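Local atomic coordinates of response regulator (Vibrio cholerae O1 biovar El Tor, PDB entry 7KPO), a protein that probably binds DNA, being the DNA-binding domain of the sensor histidine kinase ChiS. Residues Q5-M8 with R9-V13; E62-P65 with K66-W70; R71-L74 with N75-Y79. All coordinates share one frame; numbering follows the deposited sequence. Where two conformers were deposited one is given.

Contact 1: residues Q5-M8 with R9-V13; sequences QDLM and RAVLV
A first torsion of 174° sends L7 CG away from the backbone N, beside the carbonyl carbon, and V11 CG2 is anti to its own carbonyl carbon; the two side chains therefore meet at a slant, one turn apart, with L7 CD1 3.9 Å from V11 CG2. The setting is the first part of the long alpha helix 2-27, and the same branch of V11, CG2, also lies 3.2 Å from the carbonyl oxygen L7 O. Four successive i to i+4 backbone hydrogen bonds hold the segment: the N-H groups of R9, A10, V11 and L12 donate to the carbonyl oxygens of Q5, D6, L7 and M8, across two turns. The V11 N to L7 O bond, 2.8 Å, is the shortest of them, the donor almost in line with the carbonyl bond (C=O...N 163°).

The helix is amphipathic here. Selenomethionine M8 and V11 are buried against helix 89-106, M8 touching L105 and V11 touching L101, while L12 packs on W70 and V73 of helix 70-83. R9 takes a different course. R9 CG rests 3.3 Å from Q5 O, then a bend at chi3 (68°) carries the guanidinium off the helix, where NH1 donates to the carbonyl of P65 and NH2 more weakly to that of L64. D6 and R9 make no direct ion pair. A water instead accepts from R9 NE at 3.1 Å, in the guanidinium plane, and gives a weak hydrogen bond to D6 OD1 at 3.4 Å.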
loop_
_atom_site.group_PDB
_atom_site.type_symbol
_atom_site.label_atom_id
_atom_site.label_comp_id
_atom_site.label_asym_id
_atom_site.label_seq_id
_atom_site.Cartn_x
_atom_site.Cartn_y
_atom_site.Cartn_z
ATOM N N GLN A 5 16.091 12.822 17.716
ATOM C CA GLN A 5 16.755 13.181 16.436
ATOM C C GLN A 5 17.590 11.999 15.924
ATOM O O GLN A 5 17.550 11.722 14.715
ATOM C CB GLN A 5 17.591 14.446 16.628
ATOM C CG GLN A 5 16.742 15.652 17.000
ATOM C CD GLN A 5 15.712 15.959 15.939
ATOM O OE1 GLN A 5 15.998 15.927 14.747
ATOM N NE2 GLN A 5 14.504 16.283 16.366
ATOM N N ASP A 6 18.302 11.309 16.810
ATOM C CA ASP A 6 19.137 10.161 16.369
ATOM C C ASP A 6 18.230 9.006 15.941
ATOM O O ASP A 6 18.577 8.299 14.988
ATOM C CB ASP A 6 20.144 9.770 17.451
ATOM C CG ASP A 6 21.285 10.763 17.572
ATOM O OD1 ASP A 6 21.506 11.524 16.607
ATOM O OD2 ASP A 6 21.939 10.769 18.624
ATOM N N LEU A 7 17.101 8.828 16.622
ATOM C CA LEU A 7 16.163 7.744 16.241
ATOM C C LEU A 7 15.613 8.011 14.841
ATOM O O LEU A 7 15.536 7.108 14.018
ATOM C CB LEU A 7 15.039 7.667 17.276
ATOM C CG LEU A 7 13.907 6.698 16.950
ATOM C CD1 LEU A 7 14.419 5.267 16.847
ATOM C CD2 LEU A 7 12.813 6.804 18.001
HETATM N N MSE A 8 15.220 9.261 14.583
HETATM C CA MSE A 8 14.684 9.623 13.282
HETATM C C MSE A 8 15.696 9.303 12.180
HETATM O O MSE A 8 15.328 8.767 11.137
HETATM C CB MSE A 8 14.301 11.105 13.280
HETATM C CG MSE A 8 13.082 11.409 14.126
HETATM SE SE MSE A 8 12.836 13.322 14.425
HETATM C CE MSE A 8 12.968 14.023 12.606
ATOM N N ARG A 9 16.974 9.625 12.418
ATOM C CA ARG A 9 18.023 9.381 11.433
ATOM C C ARG A 9 18.213 7.867 11.234
ATOM O O ARG A 9 18.363 7.430 10.082
ATOM C CB ARG A 9 19.309 10.093 11.866
ATOM C CG ARG A 9 19.198 11.614 11.833
ATOM C CD ARG A 9 20.385 12.347 12.436
ATOM N NE ARG A 9 21.596 12.181 11.645
ATOM C CZ ARG A 9 21.898 12.873 10.550
ATOM N NH1 ARG A 9 21.077 13.805 10.092
ATOM N NH2 ARG A 9 23.023 12.620 9.905
ATOM N N ALA A 10 18.215 7.094 12.319
ATOM C CA ALA A 10 18.367 5.627 12.205
ATOM C C ALA A 10 17.184 5.028 11.435
ATOM O O ALA A 10 17.399 4.146 10.593
ATOM C CB ALA A 10 18.482 5.025 13.578
ATOM N N VAL A 11 15.972 5.485 11.730
ATOM C CA VAL A 11 14.772 4.955 11.029
ATOM C C VAL A 11 14.832 5.352 9.547
ATOM O O VAL A 11 14.472 4.532 8.695
ATOM C CB VAL A 11 13.484 5.438 11.717
ATOM C CG1 VAL A 11 12.251 5.053 10.923
ATOM C CG2 VAL A 11 13.389 4.905 13.137
ATOM N N LEU A 12 15.300 6.567 9.251
ATOM C CA LEU A 12 15.369 7.039 7.843
ATOM C C LEU A 12 16.292 6.115 7.034
ATOM O O LEU A 12 15.934 5.756 5.903
ATOM C CB LEU A 12 15.869 8.488 7.827
ATOM C CG LEU A 12 15.579 9.273 6.548
ATOM C CD1 LEU A 12 14.092 9.544 6.410
ATOM C CD2 LEU A 12 16.341 10.586 6.533
ATOM N N VAL A 13 17.438 5.736 7.602
ATOM C CA VAL A 13 18.394 4.851 6.879
ATOM C C VAL A 13 17.771 3.462 6.703
ATOM O O VAL A 13 17.869 2.891 5.602
ATOM C CB VAL A 13 19.759 4.795 7.583
ATOM C CG1 VAL A 13 20.644 3.712 6.988
ATOM C CG2 VAL A 13 20.461 6.147 7.554
HETATM O O HOH W 1 22.557 10.046 13.689
#

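Contact 2: residues E62-P65 with K66-W70; sequences ETLP and KTPRW. With SO4 (sulfate ion), chain B.
From L64 to P68 the chain is extended at L64 and P65, turns at K66 (phi -58°, psi -36°) and is extended again at T67 and P68, with no hydrogen bond between 62-65 and 66-70 to close the bend. Two prolines shape it instead. The ring of P68 lies against the carbonyl of P65, with both P68 CG and P68 CD 3.6 Å from P65 O, and L64 CD2 comes within 4.4 Å of P68 CG, a loose apolar contact. Beyond the bend, P68 CB sits over one face of the W70 indole, 3.9 Å above its plane and displaced toward the rim. P68 also touches R9 and L12 of helix 2-27, so the loop is laid down on that helix. At the turn, the N-H groups of K66 and T67 are hydrogen-bonded to a bound di(hydroxyethyl)ether.

R69 occupies the N-cap position of helix 70-83, its backbone N hydrogen-bonded to the Y58 hydroxyl. Its side chain is extended from CG to NE, which takes the guanidinium alongside a sulfate, probably from the crystallisation liquor; R69 NH1 donates to sulfate O4 at 2.8 Å, in the guanidinium plane. The chemistry is thus divided between an apolar contact of L64, P68 and W70 on one hand and the charged R69 on the other, and an anion held by an arginine at the start of a helix is consistent with a place where a DNA phosphate might bind.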
loop_
_atom_site.group_PDB
_atom_site.type_symbol
_atom_site.label_atom_id
_atom_site.label_comp_id
_atom_site.label_asym_id
_atom_site.label_seq_id
_atom_site.Cartn_x
_atom_site.Cartn_y
_atom_site.Cartn_z
ATOM N N GLU A 62 26.532 6.758 8.655
ATOM C CA GLU A 62 27.798 7.541 8.654
ATOM C C GLU A 62 27.783 8.652 7.598
ATOM O O GLU A 62 28.493 9.655 7.792
ATOM C CB GLU A 62 29.000 6.641 8.358
ATOM C CG GLU A 62 29.316 5.622 9.439
ATOM C CD GLU A 62 28.507 4.338 9.463
ATOM O OE1 GLU A 62 27.612 4.167 8.611
ATOM O OE2 GLU A 62 28.817 3.484 10.320
ATOM N N THR A 63 27.017 8.474 6.525
ATOM C CA THR A 63 27.026 9.447 5.401
ATOM C C THR A 63 25.728 10.257 5.331
ATOM O O THR A 63 25.661 11.187 4.511
ATOM C CB THR A 63 27.263 8.707 4.078
ATOM O OG1 THR A 63 26.267 7.693 3.939
ATOM C CG2 THR A 63 28.637 8.076 4.004
ATOM N N LEU A 64 24.736 9.931 6.154
ATOM C CA LEU A 64 23.442 10.650 6.080
ATOM C C LEU A 64 23.701 12.145 6.251
ATOM O O LEU A 64 24.367 12.551 7.200
ATOM C CB LEU A 64 22.520 10.118 7.176
ATOM C CG LEU A 64 21.125 10.733 7.188
ATOM C CD1 LEU A 64 20.340 10.323 5.949
ATOM C CD2 LEU A 64 20.387 10.337 8.449
ATOM N N PRO A 65 23.185 13.019 5.357
ATOM C CA PRO A 65 23.423 14.453 5.494
ATOM C C PRO A 65 22.986 15.039 6.843
ATOM O O PRO A 65 22.069 14.531 7.474
ATOM C CB PRO A 65 22.596 15.062 4.354
ATOM C CG PRO A 65 22.568 13.963 3.315
ATOM C CD PRO A 65 22.436 12.692 4.131
ATOM N N LYS A 66 23.667 16.109 7.243
ATOM C CA LYS A 66 23.328 16.831 8.494
ATOM C C LYS A 66 21.874 17.297 8.399
ATOM O O LYS A 66 21.178 17.269 9.427
ATOM C CB LYS A 66 24.297 18.004 8.675
ATOM C CG LYS A 66 24.058 18.884 9.895
ATOM C CD LYS A 66 25.097 19.980 10.069
ATOM C CE LYS A 66 25.179 20.941 8.900
ATOM N NZ LYS A 66 23.892 21.640 8.665
ATOM N N THR A 67 21.451 17.692 7.194
ATOM C CA THR A 67 20.069 18.161 6.914
ATOM C C THR A 67 19.396 17.173 5.966
ATOM O O THR A 67 19.454 17.334 4.751
ATOM C CB THR A 67 20.056 19.570 6.307
ATOM O OG1 THR A 67 20.703 20.445 7.231
ATOM C CG2 THR A 67 18.662 20.082 6.008
ATOM N N PRO A 68 18.765 16.094 6.474
ATOM C CA PRO A 68 18.082 15.147 5.596
ATOM C C PRO A 68 16.844 15.777 4.946
ATOM O O PRO A 68 16.200 16.597 5.576
ATOM C CB PRO A 68 17.643 14.006 6.524
ATOM C CG PRO A 68 18.465 14.206 7.783
ATOM C CD PRO A 68 18.697 15.696 7.883
ATOM N N ARG A 69 16.560 15.391 3.704
ATOM C CA ARG A 69 15.330 15.849 3.011
ATOM C C ARG A 69 14.224 14.836 3.349
ATOM O O ARG A 69 13.935 13.953 2.541
ATOM C CB ARG A 69 15.588 15.994 1.512
ATOM C CG ARG A 69 16.585 17.084 1.151
ATOM C CD ARG A 69 16.643 17.258 -0.355
ATOM N NE ARG A 69 17.547 18.306 -0.810
ATOM C CZ ARG A 69 17.201 19.569 -1.056
ATOM N NH1 ARG A 69 15.952 19.972 -0.893
ATOM N NH2 ARG A 69 18.111 20.430 -1.477
ATOM N N TRP A 70 13.632 14.979 4.535
ATOM C CA TRP A 70 12.593 14.048 5.046
ATOM C C TRP A 70 11.461 13.850 4.036
ATOM O O TRP A 70 11.031 12.701 3.857
ATOM C CB TRP A 70 12.040 14.560 6.381
ATOM C CG TRP A 70 13.109 14.780 7.404
ATOM C CD1 TRP A 70 13.724 15.962 7.693
ATOM C CD2 TRP A 70 13.741 13.788 8.235
ATOM N NE1 TRP A 70 14.673 15.781 8.661
ATOM C CE2 TRP A 70 14.704 14.462 9.017
ATOM C CE3 TRP A 70 13.576 12.412 8.413
ATOM C CZ2 TRP A 70 15.508 13.803 9.944
ATOM C CZ3 TRP A 70 14.366 11.762 9.336
ATOM C CH2 TRP A 70 15.317 12.451 10.089
HETATM S S SO4 B . 12.287 18.583 0.529
HETATM O O1 SO4 B . 11.478 19.014 -0.579
HETATM O O2 SO4 B . 12.254 17.150 0.642
HETATM O O3 SO4 B . 11.765 19.171 1.734
HETATM O O4 SO4 B . 13.647 19.012 0.347
#

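Contact 3: residues R71-L74 with N75-Y79; sequences RTVL and NSLDY. With SO4 (sulfate ion), chain B; SO4 (sulfate ion), chain E.
T72 O is gripped twice by S76: the backbone N donates at 2.9 Å and the hydroxyl OG at 2.8 Å, the two arriving from opposite faces of the carbonyl plane. With OG anti to its carbonyl carbon (chi1 -63°), the S76 hydroxyl is turned back along the helix to that oxygen. The other i to i+4 backbone bonds run alongside, N75 to R71, L77 to V73 and D78 to L74, making this a regular alpha-helical segment near the start of helix 70-83. On its apolar side V73 CG1 approaches L77 CG, and L74 CD2 lies 4.3 Å from L77 CD1. N75 CG lies 3.1 Å from R71 O, while N75 ND2 gives a hydrogen bond to a water that in turn donates weakly to T72 OG1.

One sulfate sits at the helix start, and R71 reaches a second; both ions probably come from the crystallisation liquor. T72 OG1 donates to O2 of the first at 2.7 Å, and T72 N adds a weak bond to the same O2. R71 meets this ion through NE, 3.0 Å from sulfate O3, and through NH1 to O1. A bend at chi3 (-53°) sets the R71 guanidinium between the two sulfates, both at its edge and in its plane; NH1 and NH2 each donate to the second ion.

Farther out, S76 OG is also hydrogen-bonded to W41 NE1, and D78 OD1 forms a salt bridge with R98 of helix 89-106. V73 and S76 pack on M16 of helix 2-27, L74 and L77 on helix 89-106, and S76 and Y79 on helix 31-38.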
loop_
_atom_site.group_PDB
_atom_site.type_symbol
_atom_site.label_atom_id
_atom_site.label_comp_id
_atom_site.label_asym_id
_atom_site.label_seq_id
_atom_site.Cartn_x
_atom_site.Cartn_y
_atom_site.Cartn_z
ATOM N N ARG A 71 10.967 14.930 3.438
ATOM C CA ARG A 71 9.828 14.802 2.491
ATOM C C ARG A 71 10.260 14.014 1.255
ATOM O O ARG A 71 9.455 13.231 0.748
ATOM C CB ARG A 71 9.292 16.169 2.069
ATOM C CG ARG A 71 8.732 16.996 3.215
ATOM C CD ARG A 71 7.967 18.199 2.697
ATOM N NE ARG A 71 8.769 18.994 1.776
ATOM C CZ ARG A 71 8.302 19.964 0.997
ATOM N NH1 ARG A 71 9.126 20.600 0.181
ATOM N NH2 ARG A 71 7.019 20.280 1.012
ATOM N N THR A 72 11.490 14.222 0.797
ATOM C CA THR A 72 11.966 13.486 -0.395
ATOM C C THR A 72 12.071 11.996 -0.048
ATOM O O THR A 72 11.762 11.156 -0.903
ATOM C CB THR A 72 13.277 14.074 -0.908
ATOM O OG1 THR A 72 13.040 15.427 -1.296
ATOM C CG2 THR A 72 13.801 13.287 -2.084
ATOM N N VAL A 73 12.507 11.677 1.172
ATOM C CA VAL A 73 12.557 10.250 1.598
ATOM C C VAL A 73 11.124 9.704 1.661
ATOM O O VAL A 73 10.884 8.615 1.130
ATOM C CB VAL A 73 13.289 10.085 2.938
ATOM C CG1 VAL A 73 13.111 8.678 3.489
ATOM C CG2 VAL A 73 14.759 10.438 2.800
ATOM N N LEU A 74 10.192 10.429 2.284
ATOM C CA LEU A 74 8.798 9.906 2.351
ATOM C C LEU A 74 8.232 9.748 0.933
ATOM O O LEU A 74 7.545 8.750 0.685
ATOM C CB LEU A 74 7.932 10.830 3.211
ATOM C CG LEU A 74 8.238 10.801 4.706
ATOM C CD1 LEU A 74 7.459 11.878 5.435
ATOM C CD2 LEU A 74 7.936 9.438 5.304
ATOM N N ASN A 75 8.539 10.682 0.029
ATOM C CA ASN A 75 8.063 10.578 -1.376
ATOM C C ASN A 75 8.681 9.340 -2.035
ATOM O O ASN A 75 8.017 8.720 -2.871
ATOM C CB ASN A 75 8.394 11.828 -2.191
ATOM C CG ASN A 75 7.588 13.036 -1.772
ATOM O OD1 ASN A 75 6.549 12.902 -1.134
ATOM N ND2 ASN A 75 8.064 14.212 -2.137
ATOM N N SER A 76 9.917 9.012 -1.669
ATOM C CA SER A 76 10.620 7.820 -2.204
ATOM C C SER A 76 9.911 6.543 -1.734
ATOM O O SER A 76 9.669 5.642 -2.559
ATOM C CB SER A 76 12.058 7.820 -1.779
ATOM O OG SER A 76 12.745 8.941 -2.312
ATOM N N LEU A 77 9.620 6.459 -0.431
ATOM C CA LEU A 77 8.898 5.282 0.110
ATOM C C LEU A 77 7.538 5.168 -0.596
ATOM O O LEU A 77 7.167 4.058 -1.006
ATOM C CB LEU A 77 8.717 5.424 1.627
ATOM C CG LEU A 77 9.984 5.651 2.456
ATOM C CD1 LEU A 77 9.644 5.752 3.932
ATOM C CD2 LEU A 77 11.008 4.555 2.239
ATOM N N ASP A 78 6.832 6.289 -0.765
ATOM C CA ASP A 78 5.497 6.279 -1.424
ATOM C C ASP A 78 5.625 5.830 -2.886
ATOM O O ASP A 78 4.786 5.042 -3.343
ATOM C CB ASP A 78 4.830 7.652 -1.341
ATOM C CG ASP A 78 4.386 8.050 0.057
ATOM O OD1 ASP A 78 4.361 7.174 0.940
ATOM O OD2 ASP A 78 4.086 9.240 0.252
ATOM N N TYR A 79 6.643 6.316 -3.592
ATOM C CA TYR A 79 6.831 5.959 -5.021
ATOM C C TYR A 79 7.073 4.453 -5.153
ATOM O O TYR A 79 6.462 3.778 -6.006
ATOM C CB TYR A 79 8.000 6.738 -5.621
ATOM C CG TYR A 79 8.210 6.471 -7.086
ATOM C CD1 TYR A 79 8.963 5.391 -7.515
ATOM C CD2 TYR A 79 7.638 7.289 -8.047
ATOM C CE1 TYR A 79 9.152 5.135 -8.862
ATOM C CE2 TYR A 79 7.817 7.046 -9.397
ATOM C CZ TYR A 79 8.580 5.966 -9.806
ATOM O OH TYR A 79 8.768 5.717 -11.133
HETATM S S SO4 B . 12.287 18.583 0.529
HETATM O O1 SO4 B . 11.478 19.014 -0.579
HETATM O O2 SO4 B . 12.254 17.150 0.642
HETATM O O3 SO4 B . 11.765 19.171 1.734
HETATM O O4 SO4 B . 13.647 19.012 0.347
HETATM S S SO4 E . 6.949 23.281 -1.322
HETATM O O1 SO4 E . 6.426 24.318 -0.470
HETATM O O2 SO4 E . 6.163 22.087 -1.163
HETATM O O3 SO4 E . 6.893 23.714 -2.694
HETATM O O4 SO4 E . 8.315 23.009 -0.957
HETATM O O HOH W 2 10.492 15.228 -3.406
#

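Overall arrangement
Contacts 1 and 3 are both partly buried turns within alpha helices, one on helix 2-27 and the other on helix 70-83, and these two helices pack on each other. Contact 2 is a surface loop leading straight into the helix of contact 3; prolines, not a ladder of backbone bonds, give it shape. It is held to contact 1 by arginine to carbonyl bonds and to contact 3 by chain continuity and a shared sulfate. The polar chemistry thus follows position, main-chain carbonyls serving as acceptors on one side of the loop and an anion on the other. A second sulfate is bound in contact 3, whereas helix 89-106 packs against contacts 1 and 3.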